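Local coordinates for protein putative metal-sulfur cluster biosynthesis proteins YuaD (Bacillus subtilis, PDB 1ORU) that has no established function but, like other MOSC-domain proteins, may bind molybdenum and pyridoxal phosphate, at residues W5-A10 and E180-Q185; L31-G36 and G171-G176; E62-R67 and V164-R169; S73-N78 and G102-T107; E128-I133 and H156-R161. One frame throughout, in Å; residues are numbered along the deposited sequence.

Contact 1 of 5, residues W5-A10 and E180-Q185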
# COMPACT_ATOMS: atom_id res chain seq x y z
N TRP A 5 9.80 4.72 12.61
CA TRP A 5 10.63 3.98 11.67
C TRP A 5 11.78 3.29 12.41
O TRP A 5 12.74 3.95 12.78
CB TRP A 5 11.23 4.94 10.63
CG TRP A 5 10.24 5.52 9.68
CD1 TRP A 5 9.89 6.84 9.55
CD2 TRP A 5 9.43 4.80 8.75
NE1 TRP A 5 8.90 6.98 8.60
CE2 TRP A 5 8.61 5.74 8.09
CE3 TRP A 5 9.32 3.45 8.40
CZ2 TRP A 5 7.69 5.37 7.11
CZ3 TRP A 5 8.41 3.08 7.43
CH2 TRP A 5 7.60 4.04 6.79
N LYS A 6 11.68 1.98 12.63
CA LYS A 6 12.77 1.28 13.29
C LYS A 6 13.58 0.58 12.19
O LYS A 6 13.03 -0.16 11.38
CB LYS A 6 12.26 0.25 14.30
CG LYS A 6 11.47 -0.91 13.70
CD LYS A 6 11.14 -1.98 14.75
CE LYS A 6 10.20 -3.04 14.19
NZ LYS A 6 9.88 -4.14 15.15
N ARG A 7 14.88 0.84 12.16
CA ARG A 7 15.74 0.24 11.15
C ARG A 7 16.46 -1.02 11.59
O ARG A 7 16.90 -1.14 12.73
CB ARG A 7 16.78 1.26 10.68
CG ARG A 7 16.21 2.38 9.84
CD ARG A 7 17.22 3.50 9.66
NE ARG A 7 17.61 4.05 10.96
CZ ARG A 7 18.42 5.09 11.11
NH1 ARG A 7 18.93 5.70 10.05
NH2 ARG A 7 18.72 5.52 12.33
N MSE A 8 16.57 -1.98 10.67
CA MSE A 8 17.24 -3.25 10.93
C MSE A 8 17.89 -3.76 9.65
O MSE A 8 17.42 -3.46 8.55
CB MSE A 8 16.23 -4.27 11.46
CG MSE A 8 15.03 -4.51 10.55
SE MSE A 8 13.63 -5.55 11.40
CE MSE A 8 12.63 -4.09 12.18
N THR A 9 18.97 -4.51 9.80
CA THR A 9 19.69 -5.05 8.65
C THR A 9 19.36 -6.53 8.46
O THR A 9 19.30 -7.29 9.43
CB THR A 9 21.21 -4.89 8.83
OG1 THR A 9 21.53 -3.49 8.90
CG2 THR A 9 21.96 -5.52 7.67
N ALA A 10 19.14 -6.93 7.21
CA ALA A 10 18.86 -8.32 6.88
C ALA A 10 19.60 -8.64 5.59
O ALA A 10 20.45 -7.86 5.14
CB ALA A 10 17.36 -8.55 6.71
N GLU A 180 18.44 -3.06 4.04
CA GLU A 180 18.09 -2.18 5.14
C GLU A 180 16.57 -2.16 5.23
O GLU A 180 15.90 -1.73 4.30
CB GLU A 180 18.60 -0.77 4.84
CG GLU A 180 18.51 0.19 6.01
CD GLU A 180 19.60 -0.04 7.03
OE1 GLU A 180 19.67 0.74 8.01
OE2 GLU A 180 20.38 -1.00 6.85
N VAL A 181 16.03 -2.64 6.35
CA VAL A 181 14.58 -2.66 6.52
C VAL A 181 14.14 -1.51 7.41
O VAL A 181 14.67 -1.33 8.51
CB VAL A 181 14.11 -4.00 7.14
CG1 VAL A 181 12.59 -3.99 7.32
CG2 VAL A 181 14.54 -5.16 6.25
N HIS A 182 13.21 -0.70 6.91
CA HIS A 182 12.66 0.42 7.66
C HIS A 182 11.25 -0.03 8.04
O HIS A 182 10.32 0.05 7.24
CB HIS A 182 12.62 1.67 6.78
CG HIS A 182 13.98 2.11 6.32
ND1 HIS A 182 14.72 3.07 6.99
CD2 HIS A 182 14.75 1.69 5.29
CE1 HIS A 182 15.89 3.21 6.39
NE2 HIS A 182 15.93 2.38 5.35
N SER A 183 11.13 -0.54 9.26
CA SER A 183 9.86 -1.06 9.76
C SER A 183 8.93 0.03 10.27
O SER A 183 9.25 0.75 11.22
CB SER A 183 10.13 -2.09 10.86
OG SER A 183 8.98 -2.84 11.17
N TYR A 184 7.76 0.14 9.64
CA TYR A 184 6.77 1.15 10.01
C TYR A 184 6.13 0.86 11.36
O TYR A 184 5.81 -0.29 11.68
CB TYR A 184 5.68 1.22 8.94
CG TYR A 184 4.59 2.23 9.22
CD1 TYR A 184 4.88 3.60 9.26
CD2 TYR A 184 3.27 1.83 9.43
CE1 TYR A 184 3.87 4.54 9.51
CE2 TYR A 184 2.26 2.76 9.68
CZ TYR A 184 2.57 4.11 9.72
OH TYR A 184 1.58 5.04 9.96
N GLN A 185 5.93 1.92 12.15
CA GLN A 185 5.33 1.80 13.48
C GLN A 185 4.05 2.62 13.62
O GLN A 185 3.68 3.32 12.65
CB GLN A 185 6.33 2.26 14.54
CG GLN A 185 7.69 1.59 14.42
CD GLN A 185 7.61 0.08 14.52
OE1 GLN A 185 8.58 -0.62 14.26
NE2 GLN A 185 6.44 -0.43 14.90
O HOH W 1 19.96 -0.99 10.01
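With chi1 at -69°, CG of W5 lies anti to its carbonyl carbon and the indole leans across to strand 178-184, where Y184 has CG anti to its backbone N (chi1 180°). The two aromatic groups cross obliquely, their planes 55° apart: Y184 CD1 lies over one face of the indole toward its rim, and W5 CZ3 approaches Y184 CB to 3.6 Å. At the indole's edge sits the carbonyl O of H182, also 3.6 Å from W5 CZ3. R7 lies alongside H182 on this face, its CG 3.3 Å from H182 ND1. On the other face, selenomethionine M8 sets CG 3.6 Å from V181 CB, and small S183 can take both M8 CE and K6 CG against its CB. K6-S183 and M8-V181 are the antiparallel hydrogen-bonded pairs; V181 N meets M8 O at 2.7 Å, nearly along the C=O axis. Beyond them a water joins T9 OG1 to E180 OE1, donating to the carboxylate. M56 of the second subunit packs on W5 and H182, so an alanine at W5, lacking the indole, would probably lose both the oblique contact with Y184 and this part of the dimer packing. The chemistry implies a division of labour: backbone bonds fix the register of the chain's two ends, while W5 on Y184 and M8 on V181 add apolar contact on each face.

Contact 2 of 5, residues L31-G36 and G171-G176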
# COMPACT_ATOMS: atom_id res chain seq x y z
N LEU A 31 18.66 -9.21 -10.45
CA LEU A 31 17.32 -8.84 -10.88
C LEU A 31 17.25 -7.33 -11.02
O LEU A 31 17.92 -6.61 -10.27
CB LEU A 31 16.25 -9.27 -9.87
CG LEU A 31 15.91 -10.75 -9.67
CD1 LEU A 31 14.83 -10.87 -8.59
CD2 LEU A 31 15.42 -11.34 -10.98
N ASP A 32 16.46 -6.86 -11.97
CA ASP A 32 16.28 -5.43 -12.14
C ASP A 32 14.90 -5.10 -11.60
O ASP A 32 13.91 -5.74 -11.95
CB ASP A 32 16.35 -5.04 -13.62
CG ASP A 32 17.75 -5.11 -14.17
OD1 ASP A 32 18.66 -4.53 -13.55
OD2 ASP A 32 17.93 -5.73 -15.24
N PHE A 33 14.84 -4.12 -10.70
CA PHE A 33 13.57 -3.68 -10.15
C PHE A 33 13.27 -2.36 -10.84
O PHE A 33 14.14 -1.48 -10.92
CB PHE A 33 13.65 -3.41 -8.64
CG PHE A 33 13.67 -4.65 -7.78
CD1 PHE A 33 13.37 -5.90 -8.31
CD2 PHE A 33 13.95 -4.55 -6.42
CE1 PHE A 33 13.36 -7.04 -7.50
CE2 PHE A 33 13.94 -5.68 -5.60
CZ PHE A 33 13.64 -6.93 -6.14
N ASP A 34 12.06 -2.22 -11.36
CA ASP A 34 11.66 -0.99 -12.03
C ASP A 34 10.20 -0.79 -11.64
O ASP A 34 9.57 -1.69 -11.08
CB ASP A 34 11.79 -1.14 -13.55
CG ASP A 34 11.76 0.19 -14.28
OD1 ASP A 34 11.49 1.23 -13.64
OD2 ASP A 34 12.01 0.20 -15.50
N TYR A 35 9.65 0.39 -11.92
CA TYR A 35 8.25 0.61 -11.59
C TYR A 35 7.45 -0.48 -12.30
O TYR A 35 7.59 -0.67 -13.51
CB TYR A 35 7.82 2.01 -12.05
CG TYR A 35 8.58 3.10 -11.34
CD1 TYR A 35 8.53 3.21 -9.95
CD2 TYR A 35 9.35 4.02 -12.05
CE1 TYR A 35 9.24 4.21 -9.28
CE2 TYR A 35 10.06 5.03 -11.39
CZ TYR A 35 10.00 5.12 -10.01
OH TYR A 35 10.69 6.12 -9.35
N GLY A 36 6.63 -1.20 -11.55
CA GLY A 36 5.85 -2.27 -12.15
C GLY A 36 6.36 -3.64 -11.73
O GLY A 36 5.65 -4.65 -11.85
N GLY A 171 16.21 -0.01 -9.47
CA GLY A 171 17.60 -0.33 -9.19
C GLY A 171 17.86 -1.82 -9.31
O GLY A 171 16.93 -2.62 -9.30
N ALA A 172 19.13 -2.19 -9.43
CA ALA A 172 19.50 -3.60 -9.54
C ALA A 172 19.71 -4.21 -8.17
O ALA A 172 20.16 -3.54 -7.24
CB ALA A 172 20.77 -3.74 -10.36
N VAL A 173 19.39 -5.50 -8.04
CA VAL A 173 19.58 -6.21 -6.78
C VAL A 173 20.40 -7.46 -7.11
O VAL A 173 20.24 -8.04 -8.19
CB VAL A 173 18.22 -6.57 -6.12
CG1 VAL A 173 17.51 -5.28 -5.70
CG2 VAL A 173 17.34 -7.37 -7.07
N TYR A 174 21.28 -7.84 -6.19
CA TYR A 174 22.18 -8.97 -6.39
C TYR A 174 22.12 -10.00 -5.27
O TYR A 174 21.83 -9.67 -4.13
CB TYR A 174 23.61 -8.44 -6.50
CG TYR A 174 23.76 -7.29 -7.49
CD1 TYR A 174 24.04 -7.54 -8.83
CD2 TYR A 174 23.60 -5.97 -7.07
CE1 TYR A 174 24.16 -6.48 -9.75
CE2 TYR A 174 23.72 -4.91 -7.98
CZ TYR A 174 24.00 -5.17 -9.31
OH TYR A 174 24.12 -4.13 -10.21
N THR A 175 22.40 -11.26 -5.62
CA THR A 175 22.39 -12.34 -4.63
C THR A 175 23.30 -12.01 -3.44
O THR A 175 24.44 -11.59 -3.62
CB THR A 175 22.88 -13.66 -5.27
OG1 THR A 175 22.08 -13.97 -6.41
CG2 THR A 175 22.78 -14.80 -4.27
N GLY A 176 22.79 -12.20 -2.23
CA GLY A 176 23.58 -11.93 -1.04
C GLY A 176 23.59 -10.48 -0.56
O GLY A 176 24.23 -10.17 0.45
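Four backbone hydrogen bonds tie the strands, two in each of the antiparallel pairs L31-V173 and F33-G171. V173 N meets L31 O at 2.9 Å, nearly along the C=O axis, whereas F33 N approaches G171 O, also at 2.9 Å, from above the carbonyl plane. Between the pairs, the CA of A172 makes a C-H...O contact with L31 O. G171 has backbone angles at which a CB would strike the preceding carbonyl O, so glycine suits the place. The apolar contacts gather on the face of L31, F33 and V173. V173 CG2, in the crowded position between its backbone N and carbonyl carbon, forms a CH-pi contact over one face of the F33 ring, 4.0 Å from the centroid and 17° off the normal. The other branch, V173 CG1, reaches F33 CE2 at 3.6 Å, while CG2 also touches L31 CB at 3.6 Å; a branched residue thus serves both neighbours. L15 of strand 5-17 lies against L31 and V173, a buried place that suits aliphatic side chains. Polar groups stand apart: D32 shares the other face with A172, and D34 OD1 takes the N-H of Y35 at 2.7 Å, just past the strand. Together the segments make a two-stranded antiparallel ribbon packed on the main sheet of the MOSC fold.

Contact 3 of 5, residues E62-R67 and V164-R169. With SO4 (sulfate ion), chain F.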
# COMPACT_ATOMS: atom_id res chain seq x y z
N GLU A 62 -9.51 -5.17 -14.96
CA GLU A 62 -8.17 -4.61 -14.94
C GLU A 62 -8.04 -3.62 -13.79
O GLU A 62 -8.80 -2.66 -13.69
CB GLU A 62 -7.84 -3.90 -16.26
CG GLU A 62 -6.41 -3.36 -16.31
CD GLU A 62 -6.02 -2.80 -17.66
OE1 GLU A 62 -6.66 -1.83 -18.12
OE2 GLU A 62 -5.08 -3.34 -18.28
N ILE A 63 -7.06 -3.87 -12.92
CA ILE A 63 -6.81 -3.02 -11.76
C ILE A 63 -5.32 -2.78 -11.63
O ILE A 63 -4.51 -3.42 -12.30
CB ILE A 63 -7.30 -3.68 -10.45
CG1 ILE A 63 -6.61 -5.02 -10.25
CG2 ILE A 63 -8.82 -3.84 -10.48
CD1 ILE A 63 -7.05 -5.76 -9.00
N PHE A 64 -4.96 -1.85 -10.75
CA PHE A 64 -3.56 -1.53 -10.52
C PHE A 64 -2.85 -2.77 -9.98
O PHE A 64 -3.42 -3.52 -9.19
CB PHE A 64 -3.45 -0.40 -9.49
CG PHE A 64 -2.04 -0.13 -9.06
CD1 PHE A 64 -1.15 0.48 -9.93
CD2 PHE A 64 -1.60 -0.53 -7.80
CE1 PHE A 64 0.18 0.69 -9.56
CE2 PHE A 64 -0.28 -0.32 -7.42
CZ PHE A 64 0.61 0.30 -8.30
N ASN A 65 -1.61 -2.98 -10.40
CA ASN A 65 -0.84 -4.14 -9.94
C ASN A 65 -0.09 -3.86 -8.64
O ASN A 65 1.03 -3.34 -8.63
CB ASN A 65 0.14 -4.59 -11.03
CG ASN A 65 1.00 -5.77 -10.60
OD1 ASN A 65 0.62 -6.53 -9.71
ND2 ASN A 65 2.15 -5.93 -11.24
N ARG A 66 -0.73 -4.23 -7.55
CA ARG A 66 -0.22 -4.03 -6.20
C ARG A 66 0.78 -5.11 -5.78
O ARG A 66 1.65 -4.87 -4.94
CB ARG A 66 -1.41 -4.04 -5.25
CG ARG A 66 -1.08 -3.85 -3.81
CD ARG A 66 -2.27 -4.23 -2.96
NE ARG A 66 -2.09 -3.78 -1.59
CZ ARG A 66 -2.63 -4.37 -0.53
NH1 ARG A 66 -3.38 -5.45 -0.68
NH2 ARG A 66 -2.42 -3.87 0.68
N ARG A 67 0.65 -6.30 -6.36
CA ARG A 67 1.53 -7.42 -6.03
C ARG A 67 2.66 -7.56 -7.05
O ARG A 67 2.71 -8.53 -7.81
CB ARG A 67 0.69 -8.70 -5.96
CG ARG A 67 -0.39 -8.65 -4.87
CD ARG A 67 -1.45 -9.73 -5.09
NE ARG A 67 -0.85 -11.06 -5.13
CZ ARG A 67 -0.54 -11.78 -4.06
NH1 ARG A 67 -0.78 -11.31 -2.84
NH2 ARG A 67 0.05 -12.96 -4.21
N VAL A 164 4.04 -9.04 0.03
CA VAL A 164 4.10 -8.58 -1.35
C VAL A 164 4.46 -7.11 -1.28
O VAL A 164 4.12 -6.43 -0.31
CB VAL A 164 2.76 -8.77 -2.10
CG1 VAL A 164 2.59 -10.23 -2.49
CG2 VAL A 164 1.60 -8.31 -1.24
N CYS A 165 5.14 -6.61 -2.31
CA CYS A 165 5.58 -5.22 -2.36
C CYS A 165 5.43 -4.59 -3.73
O CYS A 165 5.28 -5.27 -4.74
CB CYS A 165 7.07 -5.11 -2.00
SG CYS A 165 7.58 -5.73 -0.39
N ILE A 166 5.50 -3.26 -3.74
CA ILE A 166 5.46 -2.46 -4.96
C ILE A 166 6.89 -1.93 -5.06
O ILE A 166 7.54 -1.75 -4.03
CB ILE A 166 4.49 -1.27 -4.82
CG1 ILE A 166 3.06 -1.73 -5.06
CG2 ILE A 166 4.90 -0.14 -5.76
CD1 ILE A 166 2.02 -0.65 -4.72
N VAL A 167 7.40 -1.72 -6.27
CA VAL A 167 8.75 -1.16 -6.42
C VAL A 167 8.61 0.35 -6.21
O VAL A 167 7.94 1.03 -6.99
CB VAL A 167 9.34 -1.43 -7.83
CG1 VAL A 167 10.68 -0.71 -7.98
CG2 VAL A 167 9.54 -2.93 -8.03
N GLU A 168 9.24 0.87 -5.15
CA GLU A 168 9.17 2.29 -4.84
C GLU A 168 10.30 3.07 -5.52
O GLU A 168 10.14 4.25 -5.84
CB GLU A 168 9.20 2.51 -3.32
CG GLU A 168 9.00 3.97 -2.88
CD GLU A 168 8.65 4.11 -1.40
OE1 GLU A 168 8.98 3.20 -0.62
OE2 GLU A 168 8.05 5.15 -1.02
N ARG A 169 11.44 2.43 -5.73
CA ARG A 169 12.56 3.06 -6.41
C ARG A 169 13.30 2.01 -7.22
O ARG A 169 13.68 0.96 -6.70
CB ARG A 169 13.53 3.73 -5.44
CG ARG A 169 14.50 4.66 -6.18
CD ARG A 169 15.58 5.25 -5.30
NE ARG A 169 16.40 6.21 -6.03
CZ ARG A 169 17.52 6.75 -5.57
NH1 ARG A 169 17.98 6.42 -4.37
NH2 ARG A 169 18.19 7.63 -6.31
S SO4 F . 16.85 10.96 -8.73
O1 SO4 F . 17.41 9.60 -8.57
O2 SO4 F . 16.94 11.38 -10.15
O3 SO4 F . 15.42 10.93 -8.34
O4 SO4 F . 17.56 11.94 -7.88
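V164 opens the contact by placing CG1 over one face of the R67 guanidinium, toward its rim and 3.6 Å from NH1. The R67 chain, bent at chi3 (57°), brings that flat group round, and its NH2 is hydrogen-bonded to N129 OD1. C165 turns its side chain away, toward I71 and L123. I166 has two tasks: CG1 lies 3.4 Å from the carbonyl O of R66, and CD1 reaches tip to tip to the F64 ring, meeting CE2 in the ring plane at 3.6 Å. An aliphatic residue suits this buried place, and I166 of the second subunit packs on F64 as well. R66 directs its own charge elsewhere, to E126. V167 gives its N-H to Q68, and E168 forms a salt bridge with R114. R169, extended from CG to NE, donates from NH2 to sulfate O1 at 3.1 Å; E62 N of the second subunit holds the same ion, probably a crystallisation component. E168 and R169 both face A122 on strand 122-128, a classic beta bulge where the chain turns a corner at the dimer interface.

Contact 4 of 5, residues S73-N78 and G102-T107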
# COMPACT_ATOMS: atom_id res chain seq x y z
N SER A 73 10.83 -15.32 3.79
CA SER A 73 12.06 -15.40 4.56
C SER A 73 12.41 -16.88 4.72
O SER A 73 11.52 -17.73 4.83
CB SER A 73 11.90 -14.74 5.93
OG SER A 73 11.42 -15.64 6.90
N ILE A 74 13.70 -17.18 4.70
CA ILE A 74 14.17 -18.55 4.85
C ILE A 74 13.65 -19.11 6.17
O ILE A 74 13.22 -20.27 6.24
CB ILE A 74 15.72 -18.62 4.86
CG1 ILE A 74 16.27 -18.16 3.50
CG2 ILE A 74 16.19 -20.03 5.22
CD1 ILE A 74 15.78 -18.98 2.32
N GLU A 75 13.69 -18.29 7.22
CA GLU A 75 13.22 -18.72 8.53
C GLU A 75 11.76 -19.16 8.53
O GLU A 75 11.42 -20.21 9.07
CB GLU A 75 13.41 -17.61 9.57
CG GLU A 75 14.85 -17.23 9.89
CD GLU A 75 15.42 -16.21 8.92
OE1 GLU A 75 14.63 -15.49 8.28
OE2 GLU A 75 16.66 -16.12 8.81
N GLU A 76 10.88 -18.35 7.93
CA GLU A 76 9.47 -18.71 7.89
C GLU A 76 9.21 -19.92 6.99
O GLU A 76 8.33 -20.74 7.28
CB GLU A 76 8.62 -17.50 7.45
CG GLU A 76 8.67 -16.34 8.45
CD GLU A 76 7.64 -15.24 8.18
OE1 GLU A 76 7.41 -14.92 7.00
OE2 GLU A 76 7.08 -14.69 9.16
N CYS A 77 9.97 -20.06 5.91
CA CYS A 77 9.80 -21.21 5.02
C CYS A 77 10.14 -22.48 5.78
O CYS A 77 9.49 -23.51 5.59
CB CYS A 77 10.69 -21.09 3.78
SG CYS A 77 10.09 -19.93 2.54
N ASN A 78 11.17 -22.42 6.62
CA ASN A 78 11.57 -23.57 7.42
C ASN A 78 10.46 -23.87 8.41
O ASN A 78 10.17 -25.04 8.73
CB ASN A 78 12.87 -23.28 8.18
CG ASN A 78 14.09 -23.25 7.28
OD1 ASN A 78 15.19 -22.89 7.71
ND2 ASN A 78 13.91 -23.64 6.02
N GLY A 102 17.31 -13.53 8.20
CA GLY A 102 17.42 -12.54 9.25
C GLY A 102 16.08 -11.88 9.52
O GLY A 102 16.02 -10.87 10.22
N MSE A 103 15.01 -12.44 8.98
CA MSE A 103 13.68 -11.89 9.19
C MSE A 103 12.68 -12.99 9.55
O MSE A 103 11.77 -13.30 8.78
CB MSE A 103 13.22 -11.14 7.94
CG MSE A 103 14.16 -10.01 7.56
SE MSE A 103 13.46 -8.84 6.20
CE MSE A 103 12.13 -7.93 7.26
N PRO A 104 12.85 -13.59 10.74
CA PRO A 104 11.96 -14.67 11.21
C PRO A 104 10.49 -14.28 11.36
O PRO A 104 9.62 -15.15 11.49
CB PRO A 104 12.61 -15.09 12.53
CG PRO A 104 13.26 -13.84 13.01
CD PRO A 104 13.88 -13.29 11.74
N ASP A 105 10.21 -12.98 11.36
CA ASP A 105 8.84 -12.50 11.48
C ASP A 105 8.48 -11.57 10.32
O ASP A 105 7.71 -10.62 10.48
CB ASP A 105 8.64 -11.76 12.80
CG ASP A 105 8.64 -12.70 13.99
OD1 ASP A 105 7.79 -13.61 14.04
OD2 ASP A 105 9.49 -12.52 14.89
N LEU A 106 9.05 -11.87 9.15
CA LEU A 106 8.82 -11.08 7.95
C LEU A 106 7.36 -10.81 7.64
O LEU A 106 6.98 -9.68 7.28
CB LEU A 106 9.42 -11.79 6.74
CG LEU A 106 9.07 -11.19 5.37
CD1 LEU A 106 9.74 -9.83 5.21
CD2 LEU A 106 9.51 -12.15 4.26
N THR A 107 6.53 -11.83 7.77
CA THR A 107 5.12 -11.69 7.45
C THR A 107 4.42 -10.59 8.26
O THR A 107 3.41 -10.03 7.81
CB THR A 107 4.39 -13.04 7.64
OG1 THR A 107 5.02 -14.03 6.80
CG2 THR A 107 2.93 -12.93 7.25
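E75 and P104 lie side by side and point the same way, E75 CB 4.0 Å from P104 CB, while a bend at chi2 (85°) curls the carboxylate back over the loop. Both its oxygens take backbone N-H groups from above the carboxylate plane: G102 N gives OE2 an almost straight bond of 2.7 Å (177°), and M103 N gives OE1 a longer one of 3.2 Å. G102 suits its place because its backbone angles would jam a CB against the preceding carbonyl O. An alanine at E75 would lack this carboxylate, and the start of the loop would probably be held less firmly to the helix. S73 is the N-cap of helix 74-84: its OG accepts from E76 N at 2.9 Å and donates to M103 O, which L106 N also reaches. Being both donor and acceptor, a serine hydroxyl links the helix start to the loop, and L106 CD2 packs beside S73 CB. E76, extended beyond CG, crosses T107 obliquely. T107 OG1 donates to E76 OE1 at 2.6 Å, and T107 N to OE2 at 3.2 Å. Those bonds, with the nearby helix N-terminus, would be expected to stabilise the carboxylate's negative charge in this buried place. T107 OG1 is itself a partner of G162 N.

Contact 5 of 5, residues E128-I133 and H156-R161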
# COMPACT_ATOMS: atom_id res chain seq x y z
N GLU A 128 0.71 -8.72 4.02
CA GLU A 128 0.76 -10.17 3.97
C GLU A 128 0.31 -10.79 2.66
O GLU A 128 -0.65 -10.33 2.04
CB GLU A 128 -0.09 -10.78 5.08
CG GLU A 128 0.27 -10.36 6.48
CD GLU A 128 -0.52 -11.12 7.52
OE1 GLU A 128 -0.47 -10.75 8.71
OE2 GLU A 128 -1.20 -12.10 7.13
N ASN A 129 0.99 -11.85 2.27
CA ASN A 129 0.63 -12.57 1.07
C ASN A 129 -0.20 -13.75 1.58
O ASN A 129 0.34 -14.66 2.21
CB ASN A 129 1.88 -13.06 0.34
CG ASN A 129 1.58 -13.69 -0.99
OD1 ASN A 129 0.49 -13.52 -1.54
ND2 ASN A 129 2.54 -14.44 -1.53
N ASP A 130 -1.50 -13.72 1.34
CA ASP A 130 -2.40 -14.77 1.79
C ASP A 130 -2.15 -16.07 1.03
O ASP A 130 -2.13 -16.07 -0.20
CB ASP A 130 -3.85 -14.32 1.62
CG ASP A 130 -4.84 -15.26 2.27
OD1 ASP A 130 -4.72 -15.49 3.49
OD2 ASP A 130 -5.74 -15.76 1.56
N PRO A 131 -1.96 -17.19 1.75
CA PRO A 131 -1.72 -18.48 1.11
C PRO A 131 -2.92 -19.08 0.38
O PRO A 131 -4.03 -19.14 0.91
CB PRO A 131 -1.24 -19.36 2.26
CG PRO A 131 -1.95 -18.79 3.44
CD PRO A 131 -1.86 -17.29 3.22
N CYS A 132 -2.68 -19.51 -0.86
CA CYS A 132 -3.71 -20.13 -1.69
C CYS A 132 -3.33 -21.58 -1.96
O CYS A 132 -2.21 -22.01 -1.65
CB CYS A 132 -3.85 -19.36 -3.00
SG CYS A 132 -4.41 -17.65 -2.81
N ILE A 133 -4.25 -22.34 -2.54
CA ILE A 133 -4.00 -23.75 -2.81
C ILE A 133 -2.92 -24.12 -3.84
O ILE A 133 -2.26 -25.15 -3.68
CB ILE A 133 -5.33 -24.44 -3.21
CG1 ILE A 133 -5.23 -25.95 -2.97
CG2 ILE A 133 -5.64 -24.16 -4.67
CD1 ILE A 133 -5.27 -26.33 -1.50
N HIS A 156 -1.20 -24.27 7.56
CA HIS A 156 0.01 -23.94 8.30
C HIS A 156 0.83 -22.75 7.81
O HIS A 156 1.68 -22.26 8.54
CB HIS A 156 0.90 -25.18 8.41
CG HIS A 156 0.32 -26.27 9.25
ND1 HIS A 156 -0.01 -27.51 8.75
CD2 HIS A 156 0.01 -26.30 10.57
CE1 HIS A 156 -0.50 -28.26 9.71
NE2 HIS A 156 -0.50 -27.55 10.83
N ALA A 157 0.59 -22.30 6.58
CA ALA A 157 1.35 -21.17 6.03
C ALA A 157 0.75 -19.82 6.43
O ALA A 157 1.42 -18.79 6.32
CB ALA A 157 1.42 -21.29 4.51
N LEU A 158 -0.50 -19.82 6.87
CA LEU A 158 -1.16 -18.58 7.26
C LEU A 158 -0.35 -17.86 8.33
O LEU A 158 -0.01 -18.44 9.37
CB LEU A 158 -2.56 -18.87 7.79
CG LEU A 158 -3.37 -17.63 8.19
CD1 LEU A 158 -3.59 -16.75 6.97
CD2 LEU A 158 -4.71 -18.05 8.79
N GLY A 159 -0.03 -16.59 8.07
CA GLY A 159 0.74 -15.81 9.02
C GLY A 159 2.24 -15.91 8.89
O GLY A 159 2.98 -15.21 9.58
N ILE A 160 2.72 -16.80 8.02
CA ILE A 160 4.15 -16.99 7.80
C ILE A 160 4.45 -17.28 6.34
O ILE A 160 5.42 -17.96 6.03
CB ILE A 160 4.73 -18.15 8.66
CG1 ILE A 160 3.96 -19.45 8.38
CG2 ILE A 160 4.66 -17.80 10.14
CD1 ILE A 160 4.48 -20.65 9.18
N ARG A 161 3.63 -16.76 5.44
CA ARG A 161 3.84 -17.02 4.03
C ARG A 161 4.53 -15.86 3.30
O ARG A 161 4.68 -15.89 2.08
CB ARG A 161 2.51 -17.37 3.35
CG ARG A 161 2.65 -17.96 1.95
CD ARG A 161 1.88 -17.12 0.95
NE ARG A 161 1.99 -17.61 -0.42
CZ ARG A 161 3.08 -17.54 -1.17
NH1 ARG A 161 4.21 -17.00 -0.70
NH2 ARG A 161 3.05 -17.98 -2.42
O HOH W 2 -0.19 -15.02 6.05
O HOH W 3 5.15 -13.98 -0.10
O HOH W 4 1.75 -14.38 4.47
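Over the centre of one face of the R161 guanidinium lies the amide nitrogen ND2 of N129, 3.1 Å above the plane, with amide and guanidinium 39° apart; P131 CA stands at the edge. The two segments are loops beside the MOSC sheet, and 156-161 holds a type II beta turn from A157 to I160, in which G159 takes the positive phi that glycine readily adopts. Since ND2 and the arginine nitrogens are all donors, they meet without hydrogen bonding: N129 OD1 serves R67 and R161 NH2 serves L94 O. The bend at R161 chi2 (-123°) carries CD to 3.2 Å from N129 O. P131, a compact apolar ring, fills the middle of the contact, with CB 4.0 Å from A157 CB and CG 3.9 Å from L158 N. Three waters bridge polar atoms of the two segments: one joins N129 ND2 to R161 O, another accepts weakly from R161 N and donates to N129 O at 2.7 Å, and the third accepts from G159 N at 2.6 Å while donating to E128 OE2.

How the contacts relate
Contacts 3 and 5 are largely buried, whereas contacts 1, 2 and 4 have exposed margins. Contacts 1 and 2 rest on regular antiparallel backbone bonding, and strand 171-174 leads on to strand 178-184. Contact 3, without hydrogen bonds between its segments, relies on packing next to the second subunit, which contact 1 also touches. In contact 4 carboxylates and a serine bind a helix start to a loop; contact 5 replaces such direct bonds with waters and an amide nitrogen set over a guanidinium face. M103 of contact 4 packs on A10 and V181 of contact 1, T107 meets the 156-161 turn, and the probable R67-N129 hydrogen bond joins contact 3 to contact 5. Contact 1 encloses all the others along the chain.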